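Side-chain contacts in DUF1896 domain-containing protein (Porphyromonas gingivalis, PDB 2APL), which is of unknown function, being an all-helical member of the DUF1896 family: residues 17-21 and 22-26; 43-46 and 47-51. All coordinates share one frame; numbering follows the deposited sequence.

Contact 1. Residues 17-21 and 22-26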
ATOM      1  N   GLU A  17       9.071  -7.069   1.030  1.00 30.74           N
ATOM      2  CA  GLU A  17       8.125  -8.181   0.732  1.00 30.51           C
ATOM      3  C   GLU A  17       6.980  -8.217   1.730  1.00 29.88           C
ATOM      4  O   GLU A  17       5.792  -8.317   1.360  1.00 30.22           O
ATOM      5  CB  GLU A  17       8.841  -9.506   0.640  1.00 29.86           C
ATOM      6  CG  GLU A  17       9.668  -9.654  -0.670  1.00 28.29           C
ATOM      7  CD  GLU A  17      10.363 -10.983  -0.684  1.00 34.53           C
ATOM      8  OE1 GLU A  17      10.197 -11.741   0.288  1.00 35.06           O
ATOM      9  OE2 GLU A  17      11.050 -11.301  -1.638  1.00 34.75           O
ATOM     10  N   THR A  18       7.319  -8.117   2.995  1.00 30.19           N
ATOM     11  CA  THR A  18       6.313  -8.132   4.068  1.00 28.84           C
ATOM     12  C   THR A  18       5.308  -6.944   3.923  1.00 30.39           C
ATOM     13  O   THR A  18       4.112  -7.109   4.016  1.00 29.62           O
ATOM     14  CB  THR A  18       7.018  -8.167   5.409  1.00 29.70           C
ATOM     15  OG1 THR A  18       7.803  -9.382   5.484  1.00 31.25           O
ATOM     16  CG2 THR A  18       5.995  -8.117   6.597  1.00 29.36           C
ATOM     17  N   TYR A  19       5.849  -5.763   3.691  1.00 31.09           N
ATOM     18  CA  TYR A  19       5.070  -4.551   3.580  1.00 31.32           C
ATOM     19  C   TYR A  19       4.095  -4.656   2.405  1.00 29.97           C
ATOM     20  O   TYR A  19       2.931  -4.309   2.549  1.00 30.41           O
ATOM     21  CB  TYR A  19       6.021  -3.347   3.394  1.00 31.09           C
ATOM     22  CG  TYR A  19       5.264  -2.026   3.431  1.00 35.70           C
ATOM     23  CD1 TYR A  19       4.947  -1.466   4.636  1.00 34.89           C
ATOM     24  CD2 TYR A  19       4.895  -1.331   2.238  1.00 36.37           C
ATOM     25  CE1 TYR A  19       4.250  -0.278   4.731  1.00 39.90           C
ATOM     26  CE2 TYR A  19       4.211  -0.081   2.320  1.00 38.54           C
ATOM     27  CZ  TYR A  19       3.866   0.407   3.588  1.00 38.51           C
ATOM     28  OH  TYR A  19       3.215   1.614   3.805  1.00 40.93           O
ATOM     29  N   LEU A  20       4.574  -5.113   1.255  1.00 28.92           N
ATOM     30  CA  LEU A  20       3.689  -5.329   0.101  1.00 30.16           C
ATOM     31  C   LEU A  20       2.649  -6.439   0.346  1.00 30.53           C
ATOM     32  O   LEU A  20       1.466  -6.268   0.031  1.00 29.47           O
ATOM     33  CB  LEU A  20       4.501  -5.624  -1.163  1.00 30.91           C
ATOM     34  CG  LEU A  20       5.442  -4.488  -1.628  1.00 29.14           C
ATOM     35  CD1 LEU A  20       6.279  -4.990  -2.798  1.00 27.02           C
ATOM     36  CD2 LEU A  20       4.675  -3.239  -2.099  1.00 29.41           C
ATOM     37  N   ASN A  21       3.081  -7.540   0.966  1.00 29.92           N
ATOM     38  CA  ASN A  21       2.182  -8.612   1.291  1.00 30.28           C
ATOM     39  C   ASN A  21       1.029  -8.062   2.107  1.00 31.53           C
ATOM     40  O   ASN A  21      -0.148  -8.453   1.878  1.00 29.98           O
ATOM     41  CB  ASN A  21       2.832  -9.724   2.113  1.00 29.21           C
ATOM     42  CG  ASN A  21       3.735 -10.607   1.310  1.00 32.18           C
ATOM     43  OD1 ASN A  21       3.784 -10.560   0.044  1.00 29.90           O
ATOM     44  ND2 ASN A  21       4.571 -11.386   2.049  1.00 30.82           N
ATOM     45  N   GLU A  22       1.325  -7.119   3.008  1.00 31.43           N
ATOM     46  CA  GLU A  22       0.240  -6.639   3.893  1.00 34.73           C
ATOM     47  C   GLU A  22      -0.636  -5.548   3.262  1.00 32.37           C
ATOM     48  O   GLU A  22      -1.820  -5.509   3.498  1.00 33.13           O
ATOM     49  CB  GLU A  22       0.816  -6.099   5.217  1.00 34.73           C
ATOM     50  CG  GLU A  22       1.539  -7.174   6.059  1.00 39.83           C
ATOM     51  CD  GLU A  22       2.349  -6.583   7.247  1.00 42.34           C
ATOM     52  OE1 GLU A  22       2.882  -5.441   7.120  1.00 48.46           O
ATOM     53  OE2 GLU A  22       2.469  -7.280   8.296  1.00 48.77           O
ATOM     54  N   HIS A  23      -0.030  -4.671   2.473  1.00 30.92           N
ATOM     55  CA  HIS A  23      -0.624  -3.369   2.150  1.00 30.75           C
ATOM     56  C   HIS A  23      -0.890  -3.206   0.644  1.00 29.03           C
ATOM     57  O   HIS A  23      -1.675  -2.351   0.231  1.00 27.29           O
ATOM     58  CB  HIS A  23       0.323  -2.231   2.597  1.00 31.16           C
ATOM     59  CG  HIS A  23       0.513  -2.150   4.082  1.00 33.98           C
ATOM     60  ND1 HIS A  23      -0.502  -1.786   4.945  1.00 37.98           N
ATOM     61  CD2 HIS A  23       1.584  -2.443   4.864  1.00 37.30           C
ATOM     62  CE1 HIS A  23      -0.053  -1.826   6.189  1.00 41.91           C
ATOM     63  NE2 HIS A  23       1.204  -2.229   6.168  1.00 39.11           N
ATOM     64  N   PHE A  24      -0.157  -3.976  -0.166  1.00 28.86           N
ATOM     65  CA  PHE A  24      -0.297  -3.939  -1.632  1.00 29.64           C
ATOM     66  C   PHE A  24      -0.243  -5.360  -2.184  1.00 30.44           C
ATOM     67  O   PHE A  24       0.660  -5.685  -2.990  1.00 30.42           O
ATOM     68  CB  PHE A  24       0.822  -3.109  -2.240  1.00 30.84           C
ATOM     69  CG  PHE A  24       0.824  -1.684  -1.798  1.00 30.55           C
ATOM     70  CD1 PHE A  24       0.185  -0.694  -2.566  1.00 30.06           C
ATOM     71  CD2 PHE A  24       1.491  -1.309  -0.637  1.00 29.32           C
ATOM     72  CE1 PHE A  24       0.197   0.632  -2.178  1.00 31.06           C
ATOM     73  CE2 PHE A  24       1.530   0.069  -0.256  1.00 29.51           C
ATOM     74  CZ  PHE A  24       0.893   1.025  -1.024  1.00 30.07           C
ATOM     75  N   PRO A  25      -1.175  -6.237  -1.711  1.00 30.70           N
ATOM     76  CA  PRO A  25      -1.066  -7.649  -2.089  1.00 31.39           C
ATOM     77  C   PRO A  25      -1.014  -7.797  -3.603  1.00 31.27           C
ATOM     78  O   PRO A  25      -0.370  -8.706  -4.090  1.00 31.41           O
ATOM     79  CB  PRO A  25      -2.313  -8.303  -1.484  1.00 31.19           C
ATOM     80  CG  PRO A  25      -3.255  -7.138  -1.120  1.00 30.23           C
ATOM     81  CD  PRO A  25      -2.321  -5.994  -0.808  1.00 29.89           C
ATOM     82  N   GLU A  26      -1.645  -6.886  -4.320  1.00 30.51           N
ATOM     83  CA  GLU A  26      -1.658  -6.925  -5.779  1.00 30.76           C
ATOM     84  C   GLU A  26      -0.301  -6.714  -6.434  1.00 30.10           C
ATOM     85  O   GLU A  26      -0.084  -7.155  -7.585  1.00 28.65           O
ATOM     86  CB  GLU A  26      -2.695  -5.916  -6.360  1.00 30.73           C
ATOM     87  CG  GLU A  26      -2.376  -4.408  -6.137  1.00 31.37           C
ATOM     88  CD  GLU A  26      -2.682  -3.895  -4.699  1.00 33.32           C
ATOM     89  OE1 GLU A  26      -3.251  -4.666  -3.869  1.00 29.56           O
ATOM     90  OE2 GLU A  26      -2.327  -2.719  -4.409  1.00 32.79           O
TER
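H23 lays the CD2 corner of its imidazole over one face of the Y19 ring, displaced toward the rim. CD2 of H23 comes 3.4 Å from CE1 of Y19. The two ring planes meet at 43°, so the pair is oblique. The F24 ring turns its edge to Y19, with CE2 of F24 3.7 Å from CE2 of Y19. The carbonyl O of Y19 lies near the imidazole plane, at the ring edge. CB of E22 lies over one face of the H23 ring, 3.7 Å above its plane and displaced toward the rim. Y19 reaches this place because its CG is anti to the backbone N (chi1 -173°), which swings the ring along the helix toward H23. This is the C-terminal turn of helix 3-23. F24 is the first residue to leave helical geometry, yet its N still donates to O of L20 at 2.8 Å. P25 follows and has no N-H to offer that carbonyl. On the inner side, CD2 of L20 rests 3.9 Å from CB of F24, and L20 also packs on helix 31-51. The polar ends of the aromatic pair bond elsewhere: Y19 OH to O of L70, and H23 ND1 to OD2 of D76. On the exposed side, T18 and E22 run side by side.

Contact 2. Residues 43-46 and 47-51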
ATOM      1  N   THR A  43      21.755   0.818  -2.069  1.00 33.83           N
ATOM      2  CA  THR A  43      22.585   1.935  -2.499  1.00 34.58           C
ATOM      3  C   THR A  43      22.497   3.113  -1.541  1.00 34.06           C
ATOM      4  O   THR A  43      23.533   3.761  -1.268  1.00 35.61           O
ATOM      5  CB  THR A  43      22.173   2.391  -3.955  1.00 34.80           C
ATOM      6  OG1 THR A  43      22.353   1.268  -4.825  1.00 37.56           O
ATOM      7  CG2 THR A  43      22.978   3.589  -4.468  1.00 36.17           C
ATOM      8  N   ALA A  44      21.278   3.446  -1.086  1.00 33.30           N
ATOM      9  CA  ALA A  44      21.092   4.537  -0.120  1.00 33.01           C
ATOM     10  C   ALA A  44      21.838   4.241   1.204  1.00 32.07           C
ATOM     11  O   ALA A  44      22.486   5.121   1.784  1.00 32.35           O
ATOM     12  CB  ALA A  44      19.599   4.787   0.156  1.00 32.43           C
ATOM     13  N   TYR A  45      21.715   3.012   1.658  1.00 31.54           N
ATOM     14  CA  TYR A  45      22.416   2.541   2.855  1.00 33.80           C
ATOM     15  C   TYR A  45      23.954   2.634   2.701  1.00 33.46           C
ATOM     16  O   TYR A  45      24.643   3.256   3.515  1.00 33.14           O
ATOM     17  CB  TYR A  45      22.002   1.104   3.191  1.00 32.78           C
ATOM     18  CG  TYR A  45      22.775   0.538   4.380  1.00 34.07           C
ATOM     19  CD1 TYR A  45      22.314   0.698   5.674  1.00 34.86           C
ATOM     20  CD2 TYR A  45      23.980  -0.098   4.197  1.00 33.68           C
ATOM     21  CE1 TYR A  45      23.091   0.237   6.774  1.00 34.15           C
ATOM     22  CE2 TYR A  45      24.752  -0.544   5.275  1.00 36.50           C
ATOM     23  CZ  TYR A  45      24.276  -0.386   6.553  1.00 35.07           C
ATOM     24  OH  TYR A  45      25.003  -0.874   7.629  1.00 35.33           O
ATOM     25  N   CYS A  46      24.471   2.043   1.630  1.00 34.60           N
ATOM     26  CA  CYS A  46      25.913   2.054   1.374  1.00 35.59           C
ATOM     27  C   CYS A  46      26.439   3.504   1.190  1.00 34.53           C
ATOM     28  O   CYS A  46      27.490   3.880   1.745  1.00 32.16           O
ATOM     29  CB  CYS A  46      26.228   1.178   0.175  1.00 35.76           C
ATOM     30  SG  CYS A  46      25.891  -0.513   0.447  1.00 41.24           S
ATOM     31  N   ASP A  47      25.674   4.349   0.490  1.00 34.49           N
ATOM     32  CA  ASP A  47      26.030   5.774   0.364  1.00 33.00           C
ATOM     33  C   ASP A  47      26.116   6.459   1.706  1.00 31.92           C
ATOM     34  O   ASP A  47      27.082   7.189   1.990  1.00 31.41           O
ATOM     35  CB  ASP A  47      25.051   6.577  -0.527  1.00 35.07           C
ATOM     36  CG  ASP A  47      25.208   6.282  -2.026  1.00 38.61           C
ATOM     37  OD1 ASP A  47      26.160   5.559  -2.418  1.00 40.13           O
ATOM     38  OD2 ASP A  47      24.350   6.786  -2.808  1.00 42.43           O
ATOM     39  N   ALA A  48      25.089   6.269   2.532  1.00 31.42           N
ATOM     40  CA  ALA A  48      25.045   6.915   3.840  1.00 30.21           C
ATOM     41  C   ALA A  48      26.252   6.511   4.701  1.00 30.50           C
ATOM     42  O   ALA A  48      26.961   7.380   5.245  1.00 29.75           O
ATOM     43  CB  ALA A  48      23.751   6.602   4.560  1.00 29.40           C
ATOM     44  N   VAL A  49      26.489   5.200   4.821  1.00 30.71           N
ATOM     45  CA  VAL A  49      27.699   4.724   5.521  1.00 32.56           C
ATOM     46  C   VAL A  49      28.981   5.377   5.021  1.00 32.06           C
ATOM     47  O   VAL A  49      29.779   5.878   5.835  1.00 32.91           O
ATOM     48  CB  VAL A  49      27.793   3.190   5.530  1.00 32.19           C
ATOM     49  CG1 VAL A  49      29.160   2.726   6.146  1.00 37.43           C
ATOM     50  CG2 VAL A  49      26.614   2.651   6.266  1.00 32.88           C
ATOM     51  N   ALA A  50      29.173   5.402   3.696  1.00 33.08           N
ATOM     52  CA  ALA A  50      30.337   6.020   3.068  1.00 33.57           C
ATOM     53  C   ALA A  50      30.491   7.513   3.390  1.00 34.59           C
ATOM     54  O   ALA A  50      31.586   8.043   3.351  1.00 33.57           O
ATOM     55  CB  ALA A  50      30.275   5.850   1.532  1.00 33.20           C
ATOM     56  N   GLN A  51      29.367   8.203   3.614  1.00 34.56           N
ATOM     57  CA  GLN A  51      29.401   9.637   3.799  1.00 33.93           C
ATOM     58  C   GLN A  51      29.517  10.041   5.246  1.00 34.45           C
ATOM     59  O   GLN A  51      29.625  11.244   5.524  1.00 35.10           O
ATOM     60  CB  GLN A  51      28.163  10.298   3.228  1.00 33.38           C
ATOM     61  CG  GLN A  51      28.161  10.297   1.735  1.00 34.02           C
ATOM     62  CD  GLN A  51      26.797  10.579   1.190  1.00 36.25           C
ATOM     63  OE1 GLN A  51      25.899  11.029   1.925  1.00 35.94           O
ATOM     64  NE2 GLN A  51      26.610  10.313  -0.090  1.00 37.44           N
TER
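V49 sets its CG2 methyl over one face of the Y45 ring, four residues back along the helix. This is a CH-pi contact. CG2 of V49 is 4.1 Å from the ring centroid of Y45 and 24° off the ring normal. The methyl is displaced toward the rim, 3.8 Å from CE2 of Y45. CG2 is the branch beside the backbone N of V49, which also brings it 3.4 Å from the carbonyl O of Y45. The backbone bond between the same two residues is nearly straight: V49 N donates to Y45 O with an N-H...O angle of 175°.

Y45 and A48 are buried on the close-packed side of helix 31-51, while V49 lies at its exposed margin. Y45 packs on T4, E8 and F12 of helix 3-23, and Y45, A48 and V49 all touch A58 of helix 55-67. The small CB of A48 sits 3.4 Å from O of A44.

The T43 and D47 side is exposed and looser. Their side chains lie alongside each other, and CG2 of T43 is 3.9 Å from OD2 of D47. The D47 carboxylate also lies near O of T43, but both are acceptors and no bond forms between them. D47 N does bond to T43 O, at 2.8 Å. T43 OG1 turns back to bond O of D39.

Y45 is thus apolar along its ring and polar at its end, where OH bonds ND1 of H55. The tyrosine joins the three helices by packing, and its hydroxyl adds a directed bond to the start of helix 55-67.

Contact 1 ends helix 3-23 and contact 2 lies in the last turns of helix 31-51, the next helix in the chain. Their centres are about 26 Å apart, and their nearest atoms about 15 Å, so they do not touch. The centre of contact 1 lies about 7 Å from the centre of the chain, that of contact 2 about 26 Å, out at one end. Each is only partly buried. Both belong to the packing of helices 3-23 and 31-51, with L20 and Y45 reaching across. Contact 1 gathers three aromatic rings where the helix stops. Contact 2 has one ring and a methyl within the helix, with regular i to i+4 backbone bonds between its segments.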